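PDB 5F8V: aminotransferase, class V family protein from Trichomonas vaginalis, which probably catalyses the pyridoxal-phosphate-dependent transamination of O-phospho-L-serine and 2-oxoglutarate to 3-phosphooxypyruvate and L-glutamate, a step of L-serine biosynthesis. Local coordinates for residues A[85-90]-A[115-120]; A[92-97]-A[145-150]; A[153-158]-A[176-181]; A[161-166]-A[301-306]. All blocks are in the same frame, centred on the assembly; numbering follows the deposited sequence.

Contact 1. Residues A[85-90]-A[115-120]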
loop_
_atom_site.group_PDB
_atom_site.type_symbol
_atom_site.label_atom_id
_atom_site.label_comp_id
_atom_site.label_asym_id
_atom_site.label_seq_id
_atom_site.Cartn_x
_atom_site.Cartn_y
_atom_site.Cartn_z
ATOM N N ILE A 85 6.219 -14.352 3.468
ATOM C CA ILE A 85 7.446 -15.148 3.361
ATOM C C ILE A 85 7.193 -16.659 3.579
ATOM O O ILE A 85 7.502 -17.460 2.686
ATOM C CB ILE A 85 8.587 -14.606 4.280
ATOM C CG1 ILE A 85 9.124 -13.245 3.776
ATOM C CG2 ILE A 85 9.727 -15.613 4.422
ATOM C CD1 ILE A 85 9.727 -13.213 2.381
ATOM N N PRO A 86 6.631 -17.057 4.742
ATOM C CA PRO A 86 6.381 -18.489 4.928
ATOM C C PRO A 86 5.342 -19.088 3.972
ATOM O O PRO A 86 5.540 -20.214 3.517
ATOM C CB PRO A 86 5.931 -18.596 6.395
ATOM C CG PRO A 86 5.527 -17.217 6.790
ATOM C CD PRO A 86 6.395 -16.305 5.985
ATOM N N PHE A 87 4.269 -18.361 3.662
ATOM C CA PHE A 87 3.307 -18.802 2.636
ATOM C C PHE A 87 4.023 -19.209 1.350
ATOM O O PHE A 87 3.722 -20.263 0.786
ATOM C CB PHE A 87 2.278 -17.718 2.288
ATOM C CG PHE A 87 1.085 -17.697 3.185
ATOM C CD1 PHE A 87 0.169 -18.752 3.174
ATOM C CD2 PHE A 87 0.857 -16.620 4.045
ATOM C CE1 PHE A 87 -0.930 -18.737 4.007
ATOM C CE2 PHE A 87 -0.250 -16.605 4.878
ATOM C CZ PHE A 87 -1.146 -17.664 4.855
ATOM N N ASN A 88 4.992 -18.385 0.935
ATOM C CA ASN A 88 5.684 -18.528 -0.347
ATOM C C ASN A 88 6.885 -19.474 -0.382
ATOM O O ASN A 88 7.169 -20.046 -1.436
ATOM C CB ASN A 88 6.139 -17.142 -0.857
ATOM C CG ASN A 88 5.014 -16.354 -1.505
ATOM O OD1 ASN A 88 4.747 -16.508 -2.699
ATOM N ND2 ASN A 88 4.366 -15.481 -0.733
ATOM N N PHE A 89 7.607 -19.620 0.733
ATOM C CA PHE A 89 8.943 -20.247 0.706
ATOM C C PHE A 89 9.197 -21.439 1.636
ATOM O O PHE A 89 10.302 -21.992 1.617
ATOM C CB PHE A 89 10.026 -19.189 0.968
ATOM C CG PHE A 89 10.022 -18.050 -0.010
ATOM C CD1 PHE A 89 10.168 -18.281 -1.380
ATOM C CD2 PHE A 89 9.908 -16.731 0.435
ATOM C CE1 PHE A 89 10.172 -17.224 -2.277
ATOM C CE2 PHE A 89 9.915 -15.678 -0.460
ATOM C CZ PHE A 89 10.050 -15.928 -1.816
ATOM N N ILE A 90 8.220 -21.834 2.450
ATOM C CA ILE A 90 8.339 -23.087 3.204
ATOM C C ILE A 90 8.454 -24.267 2.228
ATOM O O ILE A 90 9.269 -25.162 2.426
ATOM C CB ILE A 90 7.152 -23.299 4.178
ATOM C CG1 ILE A 90 7.275 -22.319 5.353
ATOM C CG2 ILE A 90 7.110 -24.739 4.701
ATOM C CD1 ILE A 90 6.048 -22.250 6.233
ATOM N N LEU A 115 1.100 -18.019 12.599
ATOM C CA LEU A 115 0.413 -18.648 11.466
ATOM C C LEU A 115 0.312 -20.178 11.607
ATOM O O LEU A 115 -0.671 -20.763 11.171
ATOM C CB LEU A 115 1.088 -18.284 10.139
ATOM C CG LEU A 115 0.973 -16.824 9.677
ATOM C CD1 LEU A 115 1.942 -16.563 8.536
ATOM C CD2 LEU A 115 -0.443 -16.460 9.265
ATOM N N ALA A 116 1.334 -20.801 12.197
ATOM C CA ALA A 116 1.319 -22.218 12.575
ATOM C C ALA A 116 0.976 -23.148 11.410
ATOM O O ALA A 116 -0.063 -23.802 11.412
ATOM C CB ALA A 116 0.367 -22.448 13.752
ATOM N N PHE A 117 1.851 -23.190 10.410
ATOM C CA PHE A 117 1.667 -24.097 9.281
ATOM C C PHE A 117 1.900 -25.532 9.774
ATOM O O PHE A 117 2.975 -25.815 10.289
ATOM C CB PHE A 117 2.610 -23.736 8.130
ATOM C CG PHE A 117 2.234 -22.462 7.418
ATOM C CD1 PHE A 117 2.881 -21.262 7.709
ATOM C CD2 PHE A 117 1.227 -22.457 6.459
ATOM C CE1 PHE A 117 2.536 -20.085 7.054
ATOM C CE2 PHE A 117 0.874 -21.278 5.801
ATOM C CZ PHE A 117 1.538 -20.093 6.096
ATOM N N PRO A 118 0.882 -26.422 9.663
ATOM C CA PRO A 118 1.020 -27.790 10.180
ATOM C C PRO A 118 2.294 -28.478 9.708
ATOM O O PRO A 118 2.639 -28.393 8.523
ATOM C CB PRO A 118 -0.209 -28.504 9.604
ATOM C CG PRO A 118 -1.234 -27.439 9.526
ATOM C CD PRO A 118 -0.474 -26.198 9.124
ATOM N N GLY A 119 2.997 -29.110 10.644
ATOM C CA GLY A 119 4.182 -29.902 10.334
ATOM C C GLY A 119 5.450 -29.113 10.074
ATOM O O GLY A 119 6.404 -29.665 9.532
ATOM N N VAL A 120 5.474 -27.830 10.450
ATOM C CA VAL A 120 6.654 -26.992 10.251
ATOM C C VAL A 120 7.172 -26.523 11.599
ATOM O O VAL A 120 6.451 -25.859 12.347
ATOM C CB VAL A 120 6.380 -25.773 9.346
ATOM C CG1 VAL A 120 7.660 -24.987 9.110
ATOM C CG2 VAL A 120 5.786 -26.213 8.008
#

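Contact 2. Residues A[92-97]-A[145-150]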
loop_
_atom_site.group_PDB
_atom_site.type_symbol
_atom_site.label_atom_id
_atom_site.label_comp_id
_atom_site.label_asym_id
_atom_site.label_seq_id
_atom_site.Cartn_x
_atom_site.Cartn_y
_atom_site.Cartn_z
ATOM N N GLU A 92 7.760 -27.696 0.765
ATOM C CA GLU A 92 7.478 -28.967 1.428
ATOM C C GLU A 92 8.451 -29.230 2.579
ATOM O O GLU A 92 8.455 -30.329 3.130
ATOM C CB GLU A 92 7.570 -30.132 0.420
ATOM C CG GLU A 92 6.762 -29.975 -0.864
ATOM C CD GLU A 92 5.268 -30.233 -0.686
ATOM O OE1 GLU A 92 4.752 -30.163 0.457
ATOM O OE2 GLU A 92 4.598 -30.496 -1.714
ATOM N N HIS A 93 9.268 -28.242 2.949
ATOM C CA HIS A 93 10.228 -28.411 4.046
ATOM C C HIS A 93 9.517 -28.497 5.395
ATOM O O HIS A 93 8.415 -27.977 5.558
ATOM C CB HIS A 93 11.250 -27.278 4.056
ATOM C CG HIS A 93 12.097 -27.225 2.823
ATOM N ND1 HIS A 93 11.766 -26.462 1.727
ATOM C CD2 HIS A 93 13.253 -27.857 2.507
ATOM C CE1 HIS A 93 12.680 -26.626 0.787
ATOM N NE2 HIS A 93 13.592 -27.469 1.234
ATOM N N LYS A 94 10.154 -29.164 6.353
ATOM C CA LYS A 94 9.561 -29.402 7.668
ATOM C C LYS A 94 10.022 -28.399 8.731
ATOM O O LYS A 94 9.576 -28.473 9.880
ATOM C CB LYS A 94 9.857 -30.838 8.125
ATOM C CG LYS A 94 9.379 -31.930 7.164
ATOM C CD LYS A 94 7.886 -31.834 6.868
ATOM C CE LYS A 94 7.352 -33.022 6.070
ATOM N NZ LYS A 94 7.417 -32.795 4.599
ATOM N N ALA A 95 10.897 -27.462 8.354
ATOM C CA ALA A 95 11.410 -26.471 9.297
ATOM C C ALA A 95 11.727 -25.129 8.645
ATOM O O ALA A 95 11.932 -25.051 7.433
ATOM C CB ALA A 95 12.649 -27.014 10.001
ATOM N N VAL A 96 11.736 -24.082 9.472
ATOM C CA VAL A 96 12.234 -22.764 9.083
ATOM C C VAL A 96 13.088 -22.191 10.210
ATOM O O VAL A 96 12.764 -22.366 11.390
ATOM C CB VAL A 96 11.102 -21.769 8.742
ATOM C CG1 VAL A 96 10.432 -22.155 7.432
ATOM C CG2 VAL A 96 10.087 -21.650 9.883
ATOM N N ASP A 97 14.174 -21.512 9.836
ATOM C CA ASP A 97 15.093 -20.911 10.804
ATOM C C ASP A 97 14.993 -19.380 10.804
ATOM O O ASP A 97 15.069 -18.735 9.744
ATOM C CB ASP A 97 16.530 -21.373 10.533
ATOM C CG ASP A 97 16.825 -22.787 11.098
ATOM O OD1 ASP A 97 16.138 -23.235 12.040
ATOM O OD2 ASP A 97 17.761 -23.458 10.610
ATOM N N SER A 145 18.242 -25.919 11.861
ATOM C CA SER A 145 17.316 -27.037 11.681
ATOM C C SER A 145 17.746 -27.882 10.491
ATOM O O SER A 145 18.338 -27.368 9.540
ATOM C CB SER A 145 15.898 -26.521 11.465
ATOM O OG SER A 145 15.450 -25.815 12.604
ATOM N N GLU A 146 17.424 -29.172 10.542
ATOM C CA GLU A 146 17.915 -30.138 9.557
ATOM C C GLU A 146 17.401 -29.836 8.151
ATOM O O GLU A 146 18.190 -29.702 7.212
ATOM C CB GLU A 146 17.531 -31.572 9.963
ATOM C CG GLU A 146 18.254 -32.666 9.179
ATOM C CD GLU A 146 17.608 -34.035 9.347
ATOM O OE1 GLU A 146 17.188 -34.627 8.326
ATOM O OE2 GLU A 146 17.516 -34.517 10.499
ATOM N N ASP A 147 16.085 -29.721 8.019
ATOM C CA ASP A 147 15.438 -29.551 6.715
ATOM C C ASP A 147 14.841 -28.143 6.612
ATOM O O ASP A 147 13.659 -27.978 6.341
ATOM C CB ASP A 147 14.362 -30.637 6.533
ATOM C CG ASP A 147 13.767 -30.654 5.132
ATOM O OD1 ASP A 147 14.523 -30.555 4.141
ATOM O OD2 ASP A 147 12.530 -30.762 5.026
ATOM N N ALA A 148 15.681 -27.131 6.830
ATOM C CA ALA A 148 15.227 -25.737 6.876
ATOM C C ALA A 148 14.947 -25.184 5.478
ATOM O O ALA A 148 15.778 -25.288 4.586
ATOM C CB ALA A 148 16.244 -24.870 7.600
ATOM N N ALA A 149 13.764 -24.599 5.304
ATOM C CA ALA A 149 13.353 -24.008 4.035
ATOM C C ALA A 149 14.147 -22.737 3.734
ATOM O O ALA A 149 14.388 -22.399 2.563
ATOM C CB ALA A 149 11.859 -23.697 4.053
ATOM N N TYR A 150 14.522 -22.032 4.798
ATOM C CA TYR A 150 15.299 -20.812 4.692
ATOM C C TYR A 150 15.872 -20.421 6.054
ATOM O O TYR A 150 15.509 -21.006 7.090
ATOM C CB TYR A 150 14.438 -19.670 4.111
ATOM C CG TYR A 150 13.120 -19.396 4.825
ATOM C CD1 TYR A 150 11.901 -19.771 4.256
ATOM C CD2 TYR A 150 13.087 -18.715 6.046
ATOM C CE1 TYR A 150 10.691 -19.509 4.897
ATOM C CE2 TYR A 150 11.892 -18.450 6.696
ATOM C CZ TYR A 150 10.696 -18.840 6.117
ATOM O OH TYR A 150 9.522 -18.569 6.766
HETATM O O HOH W 1 18.407 -22.285 7.927
#

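Contact 3. Residues A[153-158]-A[176-181]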
loop_
_atom_site.group_PDB
_atom_site.type_symbol
_atom_site.label_atom_id
_atom_site.label_comp_id
_atom_site.label_asym_id
_atom_site.label_seq_id
_atom_site.Cartn_x
_atom_site.Cartn_y
_atom_site.Cartn_z
ATOM N N TYR A 153 16.607 -13.491 8.614
ATOM C CA TYR A 153 17.220 -12.519 9.534
ATOM C C TYR A 153 17.054 -11.081 9.082
ATOM O O TYR A 153 16.746 -10.815 7.926
ATOM C CB TYR A 153 18.703 -12.822 9.756
ATOM C CG TYR A 153 19.667 -12.244 8.737
ATOM C CD1 TYR A 153 19.843 -12.841 7.492
ATOM C CD2 TYR A 153 20.432 -11.118 9.037
ATOM C CE1 TYR A 153 20.743 -12.320 6.561
ATOM C CE2 TYR A 153 21.334 -10.603 8.122
ATOM C CZ TYR A 153 21.485 -11.209 6.878
ATOM O OH TYR A 153 22.386 -10.684 5.985
ATOM N N CYS A 154 17.284 -10.169 10.019
ATOM C CA CYS A 154 17.179 -8.734 9.784
ATOM C C CYS A 154 18.575 -8.141 9.661
ATOM O O CYS A 154 19.370 -8.180 10.610
ATOM C CB CYS A 154 16.439 -8.066 10.930
ATOM S SG CYS A 154 16.112 -6.332 10.629
ATOM N N ASP A 155 18.879 -7.606 8.488
ATOM C CA ASP A 155 20.219 -7.086 8.235
ATOM C C ASP A 155 20.532 -5.858 9.091
ATOM O O ASP A 155 21.675 -5.672 9.488
ATOM C CB ASP A 155 20.401 -6.766 6.749
ATOM C CG ASP A 155 21.851 -6.781 6.330
ATOM O OD1 ASP A 155 22.549 -7.765 6.629
ATOM O OD2 ASP A 155 22.293 -5.809 5.698
ATOM N N ASN A 156 19.521 -5.035 9.380
ATOM C CA ASN A 156 19.698 -3.859 10.237
ATOM C C ASN A 156 18.534 -3.679 11.215
ATOM O O ASN A 156 17.416 -3.353 10.808
ATOM C CB ASN A 156 19.890 -2.597 9.382
ATOM C CG ASN A 156 20.145 -1.364 10.229
ATOM O OD1 ASN A 156 21.212 -1.213 10.824
ATOM N ND2 ASN A 156 19.139 -0.510 10.341
ATOM N N GLU A 157 18.790 -3.906 12.503
ATOM C CA GLU A 157 17.743 -3.737 13.521
ATOM C C GLU A 157 17.686 -2.271 13.941
ATOM O O GLU A 157 18.633 -1.734 14.508
ATOM C CB GLU A 157 17.955 -4.679 14.708
ATOM C CG GLU A 157 17.592 -6.123 14.399
ATOM C CD GLU A 157 16.096 -6.412 14.369
ATOM O OE1 GLU A 157 15.286 -5.499 14.637
ATOM O OE2 GLU A 157 15.708 -7.577 14.089
ATOM N N THR A 158 16.564 -1.639 13.612
ATOM C CA THR A 158 16.372 -0.193 13.678
ATOM C C THR A 158 16.370 0.333 15.130
ATOM O O THR A 158 16.936 1.399 15.420
ATOM C CB THR A 158 15.048 0.157 12.940
ATOM O OG1 THR A 158 15.004 -0.570 11.703
ATOM C CG2 THR A 158 14.919 1.609 12.614
ATOM N N ILE A 176 16.152 -11.988 3.880
ATOM C CA ILE A 176 16.739 -10.867 4.585
ATOM C C ILE A 176 15.791 -9.661 4.619
ATOM O O ILE A 176 15.373 -9.152 3.566
ATOM C CB ILE A 176 18.099 -10.445 3.968
ATOM C CG1 ILE A 176 18.947 -11.680 3.611
ATOM C CG2 ILE A 176 18.839 -9.517 4.914
ATOM C CD1 ILE A 176 20.363 -11.388 3.167
ATOM N N ASP A 177 15.457 -9.208 5.827
ATOM C CA ASP A 177 14.742 -7.929 5.994
ATOM C C ASP A 177 15.770 -6.810 5.972
ATOM O O ASP A 177 16.532 -6.631 6.935
ATOM C CB ASP A 177 13.934 -7.905 7.294
ATOM C CG ASP A 177 13.109 -6.617 7.473
ATOM O OD1 ASP A 177 13.095 -5.732 6.594
ATOM O OD2 ASP A 177 12.459 -6.501 8.519
ATOM N N MET A 178 15.779 -6.066 4.865
ATOM C CA MET A 178 16.650 -4.919 4.690
ATOM C C MET A 178 15.865 -3.615 4.707
ATOM O O MET A 178 16.258 -2.630 4.057
ATOM C CB MET A 178 17.388 -5.065 3.368
ATOM C CG MET A 178 18.363 -6.231 3.358
ATOM S SD MET A 178 19.339 -6.143 1.850
ATOM C CE MET A 178 20.703 -7.241 2.250
ATOM N N SER A 179 14.767 -3.592 5.456
ATOM C CA SER A 179 13.873 -2.424 5.434
ATOM C C SER A 179 14.623 -1.135 5.757
ATOM O O SER A 179 14.550 -0.161 4.997
ATOM C CB SER A 179 12.681 -2.641 6.358
ATOM O OG SER A 179 11.765 -3.548 5.758
ATOM N N SER A 180 15.425 -1.158 6.811
ATOM C CA SER A 180 16.111 0.049 7.281
ATOM C C SER A 180 17.528 0.270 6.738
ATOM O O SER A 180 18.175 1.244 7.123
ATOM C CB SER A 180 16.129 0.052 8.810
ATOM O OG SER A 180 16.710 -1.140 9.303
ATOM N N ASN A 181 18.029 -0.604 5.862
ATOM C CA ASN A 181 19.324 -0.341 5.205
ATOM C C ASN A 181 19.374 -0.606 3.687
ATOM O O ASN A 181 20.462 -0.658 3.095
ATOM C CB ASN A 181 20.470 -1.048 5.965
ATOM C CG ASN A 181 20.606 -2.529 5.628
ATOM O OD1 ASN A 181 19.746 -3.125 4.993
ATOM N ND2 ASN A 181 21.704 -3.127 6.069
HETATM O O HOH W 2 16.650 -3.828 7.951
#

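Contact 4. Residues A[161-166]-A[301-306]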
loop_
_atom_site.group_PDB
_atom_site.type_symbol
_atom_site.label_atom_id
_atom_site.label_comp_id
_atom_site.label_asym_id
_atom_site.label_seq_id
_atom_site.Cartn_x
_atom_site.Cartn_y
_atom_site.Cartn_z
ATOM N N GLY A 161 19.974 -0.841 16.851
ATOM C CA GLY A 161 21.177 -0.366 16.156
ATOM C C GLY A 161 22.233 -1.446 15.947
ATOM O O GLY A 161 23.425 -1.174 16.074
ATOM N N ILE A 162 21.780 -2.661 15.630
ATOM C CA ILE A 162 22.653 -3.820 15.339
ATOM C C ILE A 162 22.572 -4.146 13.837
ATOM O O ILE A 162 21.499 -4.452 13.341
ATOM C CB ILE A 162 22.246 -5.050 16.178
ATOM C CG1 ILE A 162 22.373 -4.709 17.674
ATOM C CG2 ILE A 162 23.118 -6.266 15.846
ATOM C CD1 ILE A 162 22.027 -5.829 18.630
ATOM N N GLU A 163 23.702 -4.067 13.136
ATOM C CA GLU A 163 23.775 -4.276 11.688
ATOM C C GLU A 163 24.850 -5.292 11.359
ATOM O O GLU A 163 25.922 -5.287 11.958
ATOM C CB GLU A 163 24.094 -2.962 10.955
ATOM C CG GLU A 163 23.941 -3.016 9.432
ATOM C CD GLU A 163 24.091 -1.657 8.757
ATOM O OE1 GLU A 163 24.964 -0.864 9.166
ATOM O OE2 GLU A 163 23.333 -1.370 7.805
ATOM N N PHE A 164 24.559 -6.156 10.393
ATOM C CA PHE A 164 25.518 -7.136 9.914
ATOM C C PHE A 164 26.431 -6.457 8.928
ATOM O O PHE A 164 25.954 -5.719 8.067
ATOM C CB PHE A 164 24.811 -8.288 9.204
ATOM C CG PHE A 164 24.140 -9.249 10.127
ATOM C CD1 PHE A 164 24.697 -10.506 10.366
ATOM C CD2 PHE A 164 22.946 -8.914 10.748
ATOM C CE1 PHE A 164 24.075 -11.402 11.217
ATOM C CE2 PHE A 164 22.319 -9.807 11.596
ATOM C CZ PHE A 164 22.878 -11.058 11.823
ATOM N N GLN A 165 27.731 -6.709 9.032
ATOM C CA GLN A 165 28.692 -6.190 8.050
ATOM C C GLN A 165 28.722 -7.034 6.764
ATOM O O GLN A 165 28.973 -6.501 5.683
ATOM C CB GLN A 165 30.090 -6.079 8.665
ATOM C CG GLN A 165 30.130 -5.123 9.850
ATOM C CD GLN A 165 31.538 -4.727 10.262
ATOM O OE1 GLN A 165 32.464 -5.541 10.222
ATOM N NE2 GLN A 165 31.707 -3.469 10.670
ATOM N N GLN A 166 28.469 -8.337 6.895
ATOM C CA GLN A 166 28.396 -9.265 5.757
ATOM C C GLN A 166 27.295 -10.295 6.000
ATOM O O GLN A 166 26.873 -10.483 7.139
ATOM C CB GLN A 166 29.751 -9.958 5.551
ATOM C CG GLN A 166 30.146 -10.926 6.660
ATOM C CD GLN A 166 31.649 -11.119 6.782
ATOM O OE1 GLN A 166 32.176 -12.197 6.496
ATOM N NE2 GLN A 166 32.346 -10.075 7.219
ATOM N N SER A 301 25.241 -0.172 13.790
ATOM C CA SER A 301 24.511 0.269 12.616
ATOM C C SER A 301 25.014 1.615 12.110
ATOM O O SER A 301 25.331 2.512 12.905
ATOM C CB SER A 301 23.021 0.358 12.938
ATOM O OG SER A 301 22.260 0.865 11.860
ATOM N N ARG A 302 25.096 1.737 10.782
ATOM C CA ARG A 302 25.355 3.017 10.140
ATOM C C ARG A 302 24.079 3.849 10.052
ATOM O O ARG A 302 24.162 5.052 9.865
ATOM C CB ARG A 302 25.904 2.836 8.718
ATOM C CG ARG A 302 27.219 2.068 8.611
ATOM C CD ARG A 302 27.437 1.479 7.215
ATOM N NE ARG A 302 26.269 0.693 6.815
ATOM C CZ ARG A 302 25.465 0.941 5.779
ATOM N NH1 ARG A 302 25.721 1.915 4.906
ATOM N NH2 ARG A 302 24.395 0.163 5.593
ATOM N N MET A 303 22.916 3.203 10.145
ATOM C CA MET A 303 21.619 3.818 9.855
ATOM C C MET A 303 20.872 4.287 11.103
ATOM O O MET A 303 20.169 5.290 11.055
ATOM C CB MET A 303 20.726 2.823 9.107
ATOM C CG MET A 303 21.253 2.322 7.763
ATOM S SD MET A 303 21.173 3.563 6.443
ATOM C CE MET A 303 22.833 4.217 6.548
ATOM N N ASN A 304 20.993 3.543 12.203
ATOM C CA ASN A 304 20.270 3.843 13.437
ATOM C C ASN A 304 21.236 3.771 14.609
ATOM O O ASN A 304 21.841 2.726 14.862
ATOM C CB ASN A 304 19.116 2.860 13.631
ATOM C CG ASN A 304 18.208 2.770 12.411
ATOM O OD1 ASN A 304 18.426 1.930 11.530
ATOM N ND2 ASN A 304 17.211 3.666 12.328
ATOM N N MET A 305 21.388 4.889 15.310
ATOM C CA MET A 305 22.379 5.033 16.355
ATOM C C MET A 305 21.668 5.335 17.660
ATOM O O MET A 305 21.510 6.503 18.005
ATOM C CB MET A 305 23.342 6.169 15.989
ATOM C CG MET A 305 24.303 5.780 14.882
ATOM S SD MET A 305 24.500 6.977 13.574
ATOM C CE MET A 305 23.154 6.554 12.477
ATOM N N PRO A 306 21.213 4.283 18.380
ATOM C CA PRO A 306 20.679 4.544 19.713
ATOM C C PRO A 306 21.779 5.006 20.659
ATOM O O PRO A 306 22.961 4.706 20.454
ATOM C CB PRO A 306 20.082 3.201 20.159
ATOM C CG PRO A 306 20.627 2.177 19.232
ATOM C CD PRO A 306 21.104 2.866 17.990
#

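Contact 1. Residues A[85-90]-A[115-120]
Phe87 and Phe117 form the aromatic part of this contact, a T-shaped pair with planes at 87° and ring centroids 4.9 Å apart. Phe117 supplies the edge and Phe87 the face. The CZ atom of Phe117 stands 3.5 Å from CD1 of Phe87 and equally near its CE1, which shows that the edge meets the face toward the rim and not over its middle. CB of Phe117 points toward the helix, and chi1 of -71° sets CG anti to the carbonyl carbon.

The remaining contacts are apolar, aliphatic groups meeting the Phe117 ring or one another. Pro86 CB lies 3.8 Å from CE1 of Phe117, and the proline ring crosses that side chain at about a right angle; Pro86 CG also meets CD1 of Leu115 at 4.0 Å. CD1 of Ile90 approaches CD1 of Phe117 to 3.6 Å, while CG2 of Ile90 meets CG2 of Val120 tip to tip at 3.9 Å. Phe117 is thus touched by Pro86, Phe87 and Ile90 together.

The backbone contributes shape: Ala116 leaves the helix with positive phi, and a type II turn from Phe117 to Val120 is closed by the bond from Val120 N to Phe117 O. Phe226 of the second subunit packs on both Phe87 and Phe117, so the aromatic pair also belongs to the dimer interface. The contact packs helix 78-89 against the loop between the helix and the second strand of a beta-alpha-beta crossover, strand 95-98, helix 103-115, strand 121-124, in the large domain of the fold type I aminotransferases.

Contact 2. Residues A[92-97]-A[145-150]
Asp97 and Ser145 make the tight end of this contact. The carboxylate takes two bonds from one residue: OD2 offers its syn lone pair to Ser145 N at 2.8 Å, with 175° at the hydrogen, and OD1 accepts from Ser145 OG at 2.7 Å. Asn123 also binds OD1, and a water donates to OD2 and, weakly, to Tyr150 O. Next to this, the strands run parallel through a bridge between Ala95 and Ala148, with Ala149 N giving a bond of 2.8 Å to Ala95 O and Asp97 N one of 3.1 Å to Tyr150 O. On the buried side Tyr150 CG sits between its backbone N and carbonyl carbon (chi1 53°), and Val96 CG1 lies over the ring, 3.6 Å from CZ of Tyr150 and displaced toward the rim; the Tyr150 hydroxyl is bonded to Tyr98. His93 is packed too: Ala149 CA lies over one face of its ring, 3.9 Å from the centroid, while His93 ND1 is bonded to Ile90 O.

Toward the exposed Lys94 the fit is slacker. Lys94 N reaches Asp147 OD2 at 3.2 Å, from above the carboxylate plane, and the bond from Ala95 N to Asp147 O is weak at 3.5 Å. Two neighbouring parallel strands here enter the seven-stranded central sheet of a fold type I PLP enzyme.

Contact 3. Residues A[153-158]-A[176-181]
Two neighbouring parallel strands of the central sheet, 148-154 and 174-177, meet here and run out into the loops beside the cofactor, as in the large domain of fold type I aminotransferases. Tyr153 pairs with Ile176 and Cys154 with Asp177. Asp177 N gives a bond of 2.9 Å to Tyr153 O, and Asp155 N one of 3.0 Å to Asp177 O. On the face carrying Tyr153, CG2 of Ile176 lies over the tyrosine ring, 4.0 Å from its centroid and offset to the rim.

Past the strand ends side chains take over. Asp177 OD1 accepts from Ser179 N, an Asx turn, and also from Ser179 OG on its syn lone pair. The Asn181 ND2 bond to Asp155 OD2 is nearly straight, 2.8 Å long, on the anti side of the carboxylate and tilted out of its plane; Arg185 adds a salt bridge to the same oxygen. A water donates to Asn156 O and Asp177 O and accepts from Ser180 N, filling in where the strands diverge.

Ser180 OG, set between its own N and carbonyl carbon (chi1 55°), receives Asn156 ND2 at 2.7 Å, while Asn156 OD1 binds Ser301. The same Ser180 OG donates to Thr158 OG1 at 3.0 Å, and Thr158 OG1 in turn is bonded to O3 of the pyridoxal-phosphate lysine at position 202.

Contact 4. Residues A[161-166]-A[301-306]
Glu163 holds CG anti to its backbone N (chi1 -169°), and its extended chain carries the carboxylate to Arg302, whose bend at chi3 (-53°) places NE facing it. Carboxylate and guanidinium planes are 16° apart, and the grip is side-on: Arg302 NE reaches Glu163 OE1 at 3.1 Å and Arg302 NH2 reaches OE2 at 2.9 Å, both on syn sides though tilted out of plane. A nearly straight bond of 3.1 Å from Arg302 N comes to OE1 from the opposite face, so this oxygen is held by two donors. Asn181 also binds OE2, Ser184 binds NH2 and Asp271 pairs with NH1; these surrounding partners probably stabilise the buried charges.

At the other end the backbones touch. Ser301 N bonds to Gly161 O at 3.1 Å from above the carbonyl plane. Gly161 CA, at positive phi, sits 3.4 Å from Asn304 O and 3.7 Å from Pro306 CD, a close fit. Ser301 OG accepts from Met303 N and Asn304 N, an ST motif, and is also bonded to Asn156. The contact joins a hairpin with a G1 beta bulge, Gly161 and Ile162 facing Glu157, to the turn before strand 304-307 and the start of that strand, consistent with the junction of large and small domains in fold type I aminotransferases.

The four contacts fall into two groups. Contact 1 packs beside the outer part of the central sheet, to which contact 2 belongs; their centres are about 10 Å apart, and Pro86 CB of contact 1 packs 3.6 Å from Tyr150 OH of contact 2. Contacts 3 and 4 lie about 9 Å apart between centres, where Asn156 ND2 probably bonds to Asn304 OD1 at 2.8 Å. Strand 148-154 runs from contact 2 into contact 3; the centres of the two contacts are about 21 Å apart. Contact 3 reaches the cofactor directly through Thr158, and contact 4 connects to it more remotely, through Asn156, Ser180 and Thr158. Contact 1, about 29 Å from contact 4 between centres, instead borders the second subunit.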